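Local coordinates for protein transcriptional regulator, Crp/Fnr family (Eubacterium rectale ATCC 33656, PDB 3DV8) that probably regulates transcription, joining a cyclic nucleotide-binding-type sensor domain to a helix-turn-helix domain that would bind DNA, as in other Crp/Fnr proteins, at residues Thr57-Asp62 with Phe91-Glu96; Asp24-Gln29 with Trp104-Glu109; Leu69-Asp74 with Leu157-Ile162; Lys150-Phe155 with Arg188-Phe193. All blocks are in the same frame, centred on the assembly; numbering follows the deposited sequence.

In the fold
Following the chain from the N terminus, Asp24-Gln29 opens a long loop of the sensor domain, which interaction 2 closes at Trp104-Glu109 by pairing strands 27-31 and 101-107. Interaction 1, nested inside it, joins strands 55-60 and 94-97 of the other sheet. Interaction 3 starts from strand 66-72, next to 55-60 in that sheet, so Thr57 is hydrogen-bonded to Leu69 and Tyr70. It closes only at Leu157-Ile162, crossing both earlier loops and tying the sensor domain to helix 148-163. Interaction 4 uses the same helix: it crosses interaction 3, follows interactions 1 and 2 in series, and packs Lys150-Phe155 against helix 183-195 in the helix-turn-helix domain.

Interaction 1 of 4, residues Thr57-Asp62 with Phe91-Glu96; sequences TYILSD and FEVTIE
Tyr58 and Thr94 form a hydrogen-bonded antiparallel pair between two inner strands of a sheet in the cyclic nucleotide-binding domain. The Tyr58 N to Thr94 O bond is 2.8 Å long and its mate, Thr94 N to Tyr58 O, is 2.7 Å. On the same face of the sheet the two side chains cross, with Thr94 CB lying over the tyrosine ring, 3.9 Å from its centroid. Tyr58 CG sits between the backbone N and the carbonyl carbon (chi1 66°), a rotamer that brings it to 3.9 Å from Thr94 O. Beyond the ring, Tyr58 OH makes a weak hydrogen bond of 2.8 Å to Glu96 OE1, with the ring and carboxylate planes 58° apart. Arg56 also meets this ring by a cation-pi contact.

As in any strand, successive side chains alternate, and in this cupin-like beta roll Thr57 and Ile95 turn to the other face as a non-hydrogen-bonded pair. There Thr57 OG1 lies 3.6 Å from Ile95 CG1, while Thr57 CG2 rests 3.8 Å from Val93 CB. Beta-branched residues suit such extended backbone, and Val93, Ile95 and the Thr57 methyl CG2 give this face its apolar surface. Past Ile59 the strands diverge, and a water links Leu60 N to Glu92 O.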
# COMPACT_ATOMS: atom_id res chain seq x y z
N THR A 57 10.48 -8.70 0.71
CA THR A 57 9.74 -8.16 -0.43
C THR A 57 10.14 -6.70 -0.58
O THR A 57 10.05 -5.94 0.36
CB THR A 57 8.23 -8.29 -0.26
OG1 THR A 57 7.92 -9.68 -0.17
CG2 THR A 57 7.47 -7.68 -1.45
N TYR A 58 10.61 -6.33 -1.77
CA TYR A 58 11.05 -4.97 -2.07
C TYR A 58 10.75 -4.55 -3.51
O TYR A 58 10.33 -5.38 -4.35
CB TYR A 58 12.54 -4.82 -1.76
CG TYR A 58 13.52 -5.62 -2.62
CD1 TYR A 58 13.65 -7.02 -2.47
CD2 TYR A 58 14.37 -4.98 -3.53
CE1 TYR A 58 14.58 -7.75 -3.24
CE2 TYR A 58 15.29 -5.70 -4.30
CZ TYR A 58 15.40 -7.09 -4.15
OH TYR A 58 16.30 -7.78 -4.91
N ILE A 59 10.93 -3.26 -3.76
CA ILE A 59 10.74 -2.69 -5.09
C ILE A 59 12.03 -2.01 -5.51
O ILE A 59 12.78 -1.54 -4.67
CB ILE A 59 9.49 -1.77 -5.16
CG1 ILE A 59 9.58 -0.57 -4.20
CG2 ILE A 59 8.24 -2.60 -4.89
CD1 ILE A 59 8.42 0.41 -4.35
N LEU A 60 12.27 -1.99 -6.81
CA LEU A 60 13.45 -1.42 -7.43
C LEU A 60 13.05 -0.30 -8.38
O LEU A 60 12.13 -0.48 -9.17
CB LEU A 60 14.20 -2.51 -8.23
CG LEU A 60 15.28 -3.34 -7.54
CD1 LEU A 60 15.47 -4.67 -8.25
CD2 LEU A 60 16.60 -2.57 -7.48
N SER A 61 13.74 0.84 -8.30
CA SER A 61 13.54 1.92 -9.26
C SER A 61 14.31 1.50 -10.51
O SER A 61 15.20 0.63 -10.46
CB SER A 61 14.08 3.28 -8.76
OG SER A 61 15.47 3.45 -8.95
N ASP A 62 13.99 2.15 -11.63
CA ASP A 62 14.72 1.92 -12.90
C ASP A 62 16.24 2.28 -12.81
O ASP A 62 17.03 1.80 -13.63
CB ASP A 62 14.01 2.58 -14.11
CG ASP A 62 13.77 4.10 -13.93
OD1 ASP A 62 14.10 4.66 -12.85
OD2 ASP A 62 13.22 4.71 -14.87
N PHE A 91 1.18 -3.99 -9.95
CA PHE A 91 2.51 -3.56 -9.49
C PHE A 91 3.38 -4.80 -9.34
O PHE A 91 2.88 -5.90 -9.04
CB PHE A 91 2.45 -2.79 -8.16
CG PHE A 91 1.92 -3.59 -6.99
CD1 PHE A 91 0.54 -3.77 -6.82
CD2 PHE A 91 2.79 -4.13 -6.05
CE1 PHE A 91 0.03 -4.50 -5.73
CE2 PHE A 91 2.29 -4.87 -4.93
CZ PHE A 91 0.91 -5.06 -4.78
N GLU A 92 4.68 -4.62 -9.55
CA GLU A 92 5.63 -5.71 -9.42
C GLU A 92 6.54 -5.50 -8.21
O GLU A 92 6.84 -4.37 -7.81
CB GLU A 92 6.35 -6.05 -10.74
CG GLU A 92 6.57 -4.91 -11.72
CD GLU A 92 7.26 -5.34 -13.01
OE1 GLU A 92 7.45 -6.55 -13.26
OE2 GLU A 92 7.62 -4.42 -13.77
N VAL A 93 6.91 -6.62 -7.59
CA VAL A 93 7.77 -6.66 -6.41
C VAL A 93 8.83 -7.73 -6.61
O VAL A 93 8.62 -8.68 -7.38
CB VAL A 93 6.96 -6.97 -5.11
CG1 VAL A 93 5.88 -5.90 -4.87
CG2 VAL A 93 6.33 -8.37 -5.14
N THR A 94 9.97 -7.56 -5.93
CA THR A 94 11.05 -8.54 -5.93
C THR A 94 11.08 -9.16 -4.52
O THR A 94 11.02 -8.44 -3.52
CB THR A 94 12.40 -7.91 -6.34
OG1 THR A 94 12.27 -7.39 -7.67
CG2 THR A 94 13.53 -8.95 -6.32
N ILE A 95 11.12 -10.50 -4.46
CA ILE A 95 11.16 -11.25 -3.20
C ILE A 95 12.45 -12.07 -3.21
O ILE A 95 12.72 -12.77 -4.20
CB ILE A 95 9.94 -12.18 -3.00
CG1 ILE A 95 8.62 -11.42 -3.26
CG2 ILE A 95 9.95 -12.75 -1.59
CD1 ILE A 95 7.39 -12.30 -3.32
N GLU A 96 13.23 -11.97 -2.14
CA GLU A 96 14.49 -12.70 -2.01
C GLU A 96 14.72 -13.21 -0.59
O GLU A 96 14.17 -12.66 0.37
CB GLU A 96 15.66 -11.81 -2.45
CG GLU A 96 15.96 -10.64 -1.50
CD GLU A 96 17.07 -9.73 -1.98
OE1 GLU A 96 17.43 -9.74 -3.18
OE2 GLU A 96 17.59 -8.97 -1.13
O HOH W 1 9.92 -3.56 -8.32

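Interaction 2 of 4, residues Asp24-Gln29 with Trp104-Glu109; sequences DNLITQ and WIIPAE
Leu26 fits its forked end between Trp104 and Ile106, two residues that project from the same side of strand 101-107. One prong, Leu26 CD1, lies 3.8 Å from Trp104 CD1 and makes an off-centre CH-pi contact with the five-membered ring. The other prong, Leu26 CD2, rests 4.0 Å from Ile106 CG1, the two side chains lying side by side. A leucine suits this place because its two methyls can touch Trp104 and Ile106 at once. Thr28 then brings OG1 to 3.7 Å from Trp104 CD1, so the same corner of the indole is touched by both Leu26 and Thr28.

Ile27 and Ile105 make the hydrogen-bonded pair, with Ile27 N to Ile105 O at 3.2 Å and Ile105 N to Ile27 O at 2.9 Å. Their side chains share the other face, CB against CB at 4.2 Å. Ile105 CG1 is anti to the carbonyl carbon (chi1 -47°), and the CD1 methyl beyond it meets the amide end of the extended Gln29. An alanine at Ile105 would keep the CB contact with Ile27 but remove CG1, CG2 and CD1, and would probably leave a gap beside the Gln29 amide, which would lose its apolar neighbour.

Pro107, which has no amide hydrogen to give, ends the pairing: its CD lies against Asn25 O. The proline also stands at the N-cap of helix 108-117. An edge strand zipped antiparallel to the last strand of the roll, followed directly by a helix, is typical of cyclic nucleotide-binding domains.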
# COMPACT_ATOMS: atom_id res chain seq x y z
N ASP A 24 -0.44 -33.19 -2.57
CA ASP A 24 0.22 -33.92 -3.67
C ASP A 24 0.99 -33.04 -4.66
O ASP A 24 1.77 -33.57 -5.45
CB ASP A 24 -0.78 -34.79 -4.42
CG ASP A 24 -1.35 -35.92 -3.56
OD1 ASP A 24 -0.83 -36.19 -2.46
OD2 ASP A 24 -2.33 -36.57 -4.00
N ASN A 25 0.76 -31.72 -4.62
CA ASN A 25 1.48 -30.76 -5.47
C ASN A 25 2.39 -29.77 -4.71
O ASN A 25 2.86 -28.80 -5.30
CB ASN A 25 0.48 -30.03 -6.37
CG ASN A 25 -0.19 -30.97 -7.36
OD1 ASN A 25 -1.40 -31.14 -7.34
ND2 ASN A 25 0.61 -31.59 -8.22
N LEU A 26 2.64 -30.02 -3.41
CA LEU A 26 3.60 -29.22 -2.64
C LEU A 26 5.01 -29.45 -3.17
O LEU A 26 5.42 -30.60 -3.34
CB LEU A 26 3.62 -29.58 -1.14
CG LEU A 26 2.65 -28.98 -0.14
CD1 LEU A 26 3.09 -29.42 1.26
CD2 LEU A 26 2.62 -27.45 -0.23
N ILE A 27 5.73 -28.36 -3.43
CA ILE A 27 7.12 -28.40 -3.87
C ILE A 27 7.92 -27.93 -2.66
O ILE A 27 7.68 -26.83 -2.17
CB ILE A 27 7.39 -27.44 -5.06
CG1 ILE A 27 6.44 -27.71 -6.23
CG2 ILE A 27 8.84 -27.60 -5.53
CD1 ILE A 27 6.57 -26.71 -7.37
N THR A 28 8.81 -28.78 -2.15
CA THR A 28 9.72 -28.43 -1.04
C THR A 28 10.96 -27.80 -1.68
O THR A 28 11.43 -28.28 -2.73
CB THR A 28 10.12 -29.66 -0.21
OG1 THR A 28 8.96 -30.20 0.43
CG2 THR A 28 11.17 -29.29 0.87
N GLN A 29 11.49 -26.76 -1.05
CA GLN A 29 12.63 -26.01 -1.61
C GLN A 29 13.45 -25.35 -0.52
O GLN A 29 12.90 -24.63 0.31
CB GLN A 29 12.07 -24.93 -2.54
CG GLN A 29 13.10 -24.14 -3.34
CD GLN A 29 12.48 -23.00 -4.18
OE1 GLN A 29 12.94 -22.73 -5.29
NE2 GLN A 29 11.47 -22.33 -3.64
N TRP A 104 7.75 -24.17 1.32
CA TRP A 104 6.83 -25.03 0.60
C TRP A 104 6.19 -24.08 -0.41
O TRP A 104 5.93 -22.91 -0.07
CB TRP A 104 5.72 -25.58 1.48
CG TRP A 104 6.12 -26.66 2.38
CD1 TRP A 104 6.50 -27.91 2.03
CD2 TRP A 104 6.13 -26.61 3.81
NE1 TRP A 104 6.77 -28.65 3.15
CE2 TRP A 104 6.55 -27.88 4.26
CE3 TRP A 104 5.82 -25.62 4.75
CZ2 TRP A 104 6.68 -28.19 5.63
CZ3 TRP A 104 5.96 -25.92 6.12
CH2 TRP A 104 6.38 -27.20 6.54
N ILE A 105 5.96 -24.56 -1.63
CA ILE A 105 5.30 -23.79 -2.67
C ILE A 105 4.00 -24.50 -3.07
O ILE A 105 4.01 -25.70 -3.36
CB ILE A 105 6.17 -23.60 -3.93
CG1 ILE A 105 7.60 -23.14 -3.56
CG2 ILE A 105 5.49 -22.59 -4.88
CD1 ILE A 105 8.48 -22.85 -4.77
N ILE A 106 2.88 -23.78 -3.02
CA ILE A 106 1.59 -24.27 -3.50
C ILE A 106 1.53 -23.64 -4.90
O ILE A 106 1.48 -22.41 -4.98
CB ILE A 106 0.39 -23.77 -2.65
CG1 ILE A 106 0.52 -24.21 -1.19
CG2 ILE A 106 -0.94 -24.29 -3.25
CD1 ILE A 106 -0.56 -23.64 -0.30
N PRO A 107 1.59 -24.44 -5.99
CA PRO A 107 1.50 -23.88 -7.36
C PRO A 107 0.31 -22.93 -7.57
O PRO A 107 -0.77 -23.19 -7.04
CB PRO A 107 1.37 -25.14 -8.24
CG PRO A 107 2.10 -26.17 -7.49
CD PRO A 107 1.78 -25.90 -6.04
N ALA A 108 0.55 -21.84 -8.31
CA ALA A 108 -0.44 -20.77 -8.54
C ALA A 108 -1.73 -21.27 -9.19
O ALA A 108 -2.82 -20.93 -8.71
CB ALA A 108 0.16 -19.65 -9.35
N GLU A 109 -1.62 -22.06 -10.25
CA GLU A 109 -2.79 -22.63 -10.96
C GLU A 109 -3.71 -23.44 -10.03
O GLU A 109 -4.93 -23.34 -10.11
CB GLU A 109 -2.42 -23.45 -12.23
CG GLU A 109 -1.60 -24.77 -12.07
CD GLU A 109 -0.07 -24.58 -11.96
OE1 GLU A 109 0.40 -23.59 -11.34
OE2 GLU A 109 0.66 -25.46 -12.50

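Interaction 3 of 4, residues Leu69-Asp74 with Leu157-Ile162; sequences LYRLFD and LEETSI
Arg71, Glu158 and Glu159 form a salt-bridge network at the seam between the sensor domain and the helix-turn-helix domain. Arg71 reaches out of strand 66-72 with its chain extended from CG to NE, the form that lets an arginine carry its charge across to helix 148-163. Arg71 NH1 meets Glu158 OE2 at the guanidinium edge, 3.3 Å away in a weak hydrogen bond, with the carboxylate turned 78° out of the guanidinium plane. Glu159 crosses the arginine at about a right angle, and the bend at its chi2 (-74°) turns CD toward the guanidinium. Its OE1 makes a salt bridge of 3.3 Å to Arg71 NH2. The NE of Arg71 has its own salt bridge, to Glu98.

Beside the charges lies an apolar patch, where Ile162 CD1 stands 3.7 Å from Phe73 CZ, at the edge of the ring and near its plane. Ile162 CD1 also lies beside the guanidinium. A leucine in place of Arg71 would be likely to leave Glu98, Glu158 and Glu159 without the positive charge they share. One cation among three carboxylates would probably balance part of their charge, through one weak hydrogen bond and salt bridges, while Ile162 and Phe73 add an apolar part to the contact.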
# COMPACT_ATOMS: atom_id res chain seq x y z
N LEU A 69 9.42 -3.33 1.39
CA LEU A 69 8.00 -3.18 1.69
C LEU A 69 7.69 -3.88 3.02
O LEU A 69 7.07 -3.29 3.90
CB LEU A 69 7.14 -3.73 0.55
CG LEU A 69 7.34 -3.07 -0.83
CD1 LEU A 69 6.34 -3.66 -1.81
CD2 LEU A 69 7.18 -1.56 -0.78
N TYR A 70 8.12 -5.13 3.15
CA TYR A 70 7.91 -5.91 4.37
C TYR A 70 8.81 -7.13 4.35
O TYR A 70 9.40 -7.46 3.31
CB TYR A 70 6.44 -6.36 4.50
CG TYR A 70 5.93 -7.13 3.29
CD1 TYR A 70 6.09 -8.52 3.20
CD2 TYR A 70 5.31 -6.46 2.22
CE1 TYR A 70 5.65 -9.22 2.08
CE2 TYR A 70 4.85 -7.15 1.10
CZ TYR A 70 5.03 -8.54 1.03
OH TYR A 70 4.59 -9.24 -0.06
N ARG A 71 8.89 -7.80 5.49
CA ARG A 71 9.63 -9.04 5.65
C ARG A 71 8.67 -10.16 6.08
O ARG A 71 7.69 -9.93 6.79
CB ARG A 71 10.74 -8.88 6.68
CG ARG A 71 11.97 -8.15 6.15
CD ARG A 71 12.87 -7.76 7.32
NE ARG A 71 14.28 -7.54 6.98
CZ ARG A 71 15.19 -7.02 7.81
NH1 ARG A 71 14.86 -6.54 9.02
NH2 ARG A 71 16.45 -6.91 7.42
N LEU A 72 8.98 -11.38 5.62
CA LEU A 72 8.25 -12.59 5.96
C LEU A 72 9.22 -13.50 6.73
O LEU A 72 10.37 -13.67 6.32
CB LEU A 72 7.74 -13.28 4.69
CG LEU A 72 6.80 -12.48 3.77
CD1 LEU A 72 6.49 -13.33 2.55
CD2 LEU A 72 5.51 -12.06 4.46
N PHE A 73 8.75 -14.04 7.86
CA PHE A 73 9.55 -14.91 8.77
C PHE A 73 8.94 -16.32 8.83
O PHE A 73 8.07 -16.65 8.01
CB PHE A 73 9.60 -14.26 10.16
CG PHE A 73 10.19 -12.89 10.15
CD1 PHE A 73 11.58 -12.73 10.18
CD2 PHE A 73 9.37 -11.77 10.12
CE1 PHE A 73 12.15 -11.45 10.18
CE2 PHE A 73 9.92 -10.47 10.12
CZ PHE A 73 11.32 -10.31 10.15
N ASP A 74 9.40 -17.16 9.77
CA ASP A 74 8.86 -18.53 9.97
C ASP A 74 7.35 -18.46 10.15
O ASP A 74 6.87 -17.58 10.86
CB ASP A 74 9.48 -19.21 11.22
CG ASP A 74 11.01 -19.35 11.16
OD1 ASP A 74 11.65 -18.72 10.30
OD2 ASP A 74 11.58 -20.09 11.98
N LEU A 157 17.11 -1.09 15.61
CA LEU A 157 16.38 -1.81 16.66
C LEU A 157 15.67 -3.08 16.12
O LEU A 157 15.58 -4.09 16.83
CB LEU A 157 15.37 -0.89 17.37
CG LEU A 157 16.00 0.24 18.21
CD1 LEU A 157 15.01 1.33 18.51
CD2 LEU A 157 16.63 -0.31 19.49
N GLU A 158 15.19 -3.04 14.87
CA GLU A 158 14.57 -4.22 14.26
C GLU A 158 15.61 -5.30 13.99
O GLU A 158 15.40 -6.44 14.40
CB GLU A 158 13.84 -3.90 12.95
CG GLU A 158 12.99 -5.08 12.40
CD GLU A 158 12.44 -4.85 10.99
OE1 GLU A 158 12.48 -3.71 10.47
OE2 GLU A 158 11.96 -5.83 10.40
N GLU A 159 16.70 -4.94 13.29
CA GLU A 159 17.76 -5.92 12.96
C GLU A 159 18.38 -6.59 14.17
O GLU A 159 18.62 -7.80 14.14
CB GLU A 159 18.88 -5.34 12.07
CG GLU A 159 18.64 -5.38 10.58
CD GLU A 159 18.76 -6.77 9.94
OE1 GLU A 159 17.94 -7.66 10.22
OE2 GLU A 159 19.65 -6.95 9.08
N THR A 160 18.64 -5.81 15.22
CA THR A 160 19.18 -6.35 16.47
C THR A 160 18.20 -7.35 17.12
O THR A 160 18.65 -8.36 17.68
CB THR A 160 19.66 -5.25 17.46
OG1 THR A 160 18.62 -4.29 17.65
CG2 THR A 160 20.89 -4.54 16.92
N SER A 161 16.89 -7.10 17.01
CA SER A 161 15.87 -8.05 17.53
C SER A 161 15.83 -9.35 16.73
O SER A 161 15.77 -10.43 17.32
CB SER A 161 14.47 -7.43 17.56
OG SER A 161 14.43 -6.36 18.47
N ILE A 162 15.87 -9.21 15.40
CA ILE A 162 15.86 -10.36 14.47
C ILE A 162 17.10 -11.24 14.65
O ILE A 162 16.97 -12.47 14.76
CB ILE A 162 15.80 -9.89 12.99
CG1 ILE A 162 14.45 -9.23 12.70
CG2 ILE A 162 15.98 -11.06 12.03
CD1 ILE A 162 14.40 -8.57 11.35

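Interaction 4 of 4, residues Lys150-Phe155 with Arg188-Phe193; sequences KRVASF and RMLRYF
Val152 points from helix 148-163 toward helix 183-195 and divides its two methyls among three side chains there. Val152 CG1 is anti to the backbone N (chi1 174°) and lies 3.9 Å from Phe193 CE2 and 4.1 Å from Leu190 CD2. The second branch, Val152 CG2, meets Met189 CG at 4.0 Å. The valine crosses all three partners obliquely, its short forked end resting against them. Met189 is a selenomethionine in this crystal; its CG, anti to the backbone N (chi1 -168°), is the atom that touches the valine.

Phe193 comes in differently. Its ring presents its edge to the backbone N of Ala153, which lies near the ring plane and 3.9 Å from Phe193 CE2, while the methyl of Ala153 stands 4.3 Å from that same CE2. The small alanine suits this place because it lets the aromatic edge come up to the backbone of the helix. No hydrogen bond joins the two segments: the side-chain contacts are all apolar, as befits a buried core.

The two axes are 10.9 Å apart at closest and run at 77° to each other, so the touching surface is confined to a few residues. Leu179 of helix 172-179 also covers Val152, and Leu214 and Leu217 of helix 211-219 close over Ala153 and Phe193. Helices 172-179 and 183-195, joined by a short turn and backed by a crossing helix, are typical of the Crp-like helix-turn-helix domain, in which helix 183-195 would probably be the DNA recognition helix.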
# COMPACT_ATOMS: atom_id res chain seq x y z
N LYS A 150 15.20 8.95 12.57
CA LYS A 150 14.26 8.10 13.31
C LYS A 150 14.06 6.73 12.65
O LYS A 150 13.97 5.72 13.35
CB LYS A 150 12.91 8.81 13.50
CG LYS A 150 13.04 10.05 14.36
CD LYS A 150 11.71 10.57 14.85
CE LYS A 150 11.18 11.74 14.07
NZ LYS A 150 11.89 13.03 14.39
N ARG A 151 14.05 6.72 11.32
CA ARG A 151 13.89 5.48 10.54
C ARG A 151 15.12 4.58 10.61
O ARG A 151 14.98 3.36 10.65
CB ARG A 151 13.49 5.81 9.10
CG ARG A 151 12.14 6.54 9.05
CD ARG A 151 11.70 6.94 7.67
NE ARG A 151 11.53 5.77 6.81
CZ ARG A 151 12.11 5.54 5.63
NH1 ARG A 151 12.87 6.45 5.00
NH2 ARG A 151 11.85 4.39 5.01
N VAL A 152 16.32 5.19 10.60
CA VAL A 152 17.58 4.45 10.78
C VAL A 152 17.58 3.85 12.20
O VAL A 152 17.84 2.66 12.36
CB VAL A 152 18.85 5.33 10.52
CG1 VAL A 152 20.14 4.57 10.85
CG2 VAL A 152 18.88 5.81 9.07
N ALA A 153 17.27 4.68 13.20
CA ALA A 153 17.12 4.24 14.60
C ALA A 153 16.14 3.06 14.72
O ALA A 153 16.42 2.06 15.40
CB ALA A 153 16.64 5.38 15.46
N SER A 154 15.01 3.17 14.04
CA SER A 154 13.98 2.12 14.02
C SER A 154 14.47 0.82 13.37
O SER A 154 14.16 -0.27 13.86
CB SER A 154 12.74 2.63 13.28
OG SER A 154 11.69 1.70 13.37
N PHE A 155 15.22 0.94 12.27
CA PHE A 155 15.77 -0.21 11.57
C PHE A 155 16.83 -0.94 12.42
O PHE A 155 16.81 -2.17 12.51
CB PHE A 155 16.35 0.17 10.20
CG PHE A 155 17.08 -0.96 9.54
CD1 PHE A 155 16.37 -1.90 8.81
CD2 PHE A 155 18.47 -1.12 9.71
CE1 PHE A 155 17.03 -3.00 8.22
CE2 PHE A 155 19.15 -2.20 9.13
CZ PHE A 155 18.43 -3.14 8.36
N ARG A 188 26.71 9.00 6.54
CA ARG A 188 26.70 10.32 7.22
C ARG A 188 25.90 10.21 8.53
O ARG A 188 26.34 10.71 9.58
CB ARG A 188 26.01 11.39 6.35
CG ARG A 188 26.66 12.78 6.36
CD ARG A 188 27.47 13.02 5.06
NE ARG A 188 26.56 13.09 3.90
CZ ARG A 188 26.93 13.17 2.61
NH1 ARG A 188 28.22 13.19 2.25
NH2 ARG A 188 25.98 13.21 1.66
N MSE A 189 24.73 9.55 8.43
CA MSE A 189 23.81 9.34 9.55
C MSE A 189 24.38 8.44 10.64
O MSE A 189 24.17 8.72 11.83
CB MSE A 189 22.49 8.72 9.06
CG MSE A 189 21.36 8.73 10.08
SE MSE A 189 20.79 10.55 10.49
CE MSE A 189 20.04 11.08 8.74
N LEU A 190 25.05 7.35 10.23
CA LEU A 190 25.68 6.42 11.18
C LEU A 190 26.84 7.10 11.92
O LEU A 190 27.03 6.86 13.12
CB LEU A 190 26.12 5.12 10.48
CG LEU A 190 24.98 4.25 9.91
CD1 LEU A 190 25.55 3.19 8.96
CD2 LEU A 190 24.10 3.59 11.00
N ARG A 191 27.59 7.96 11.22
CA ARG A 191 28.69 8.74 11.82
C ARG A 191 28.19 9.81 12.82
O ARG A 191 28.86 10.09 13.81
CB ARG A 191 29.59 9.34 10.75
CG ARG A 191 30.41 8.26 10.06
CD ARG A 191 31.12 8.81 8.85
NE ARG A 191 32.07 7.86 8.29
CZ ARG A 191 32.79 8.06 7.18
NH1 ARG A 191 32.68 9.19 6.47
NH2 ARG A 191 33.63 7.10 6.77
N TYR A 192 27.01 10.38 12.54
CA TYR A 192 26.32 11.29 13.48
C TYR A 192 25.90 10.50 14.74
O TYR A 192 26.03 11.00 15.86
CB TYR A 192 25.11 11.98 12.80
CG TYR A 192 24.13 12.61 13.75
CD1 TYR A 192 24.47 13.74 14.51
CD2 TYR A 192 22.83 12.08 13.90
CE1 TYR A 192 23.53 14.32 15.42
CE2 TYR A 192 21.90 12.65 14.79
CZ TYR A 192 22.26 13.76 15.54
OH TYR A 192 21.34 14.30 16.39
N PHE A 193 25.39 9.28 14.53
CA PHE A 193 25.01 8.35 15.62
C PHE A 193 26.23 7.96 16.46
O PHE A 193 26.13 7.89 17.69
CB PHE A 193 24.33 7.08 15.04
CG PHE A 193 22.86 7.24 14.70
CD1 PHE A 193 22.30 8.47 14.29
CD2 PHE A 193 22.03 6.10 14.69
CE1 PHE A 193 20.94 8.57 13.96
CE2 PHE A 193 20.67 6.19 14.35
CZ PHE A 193 20.13 7.42 13.99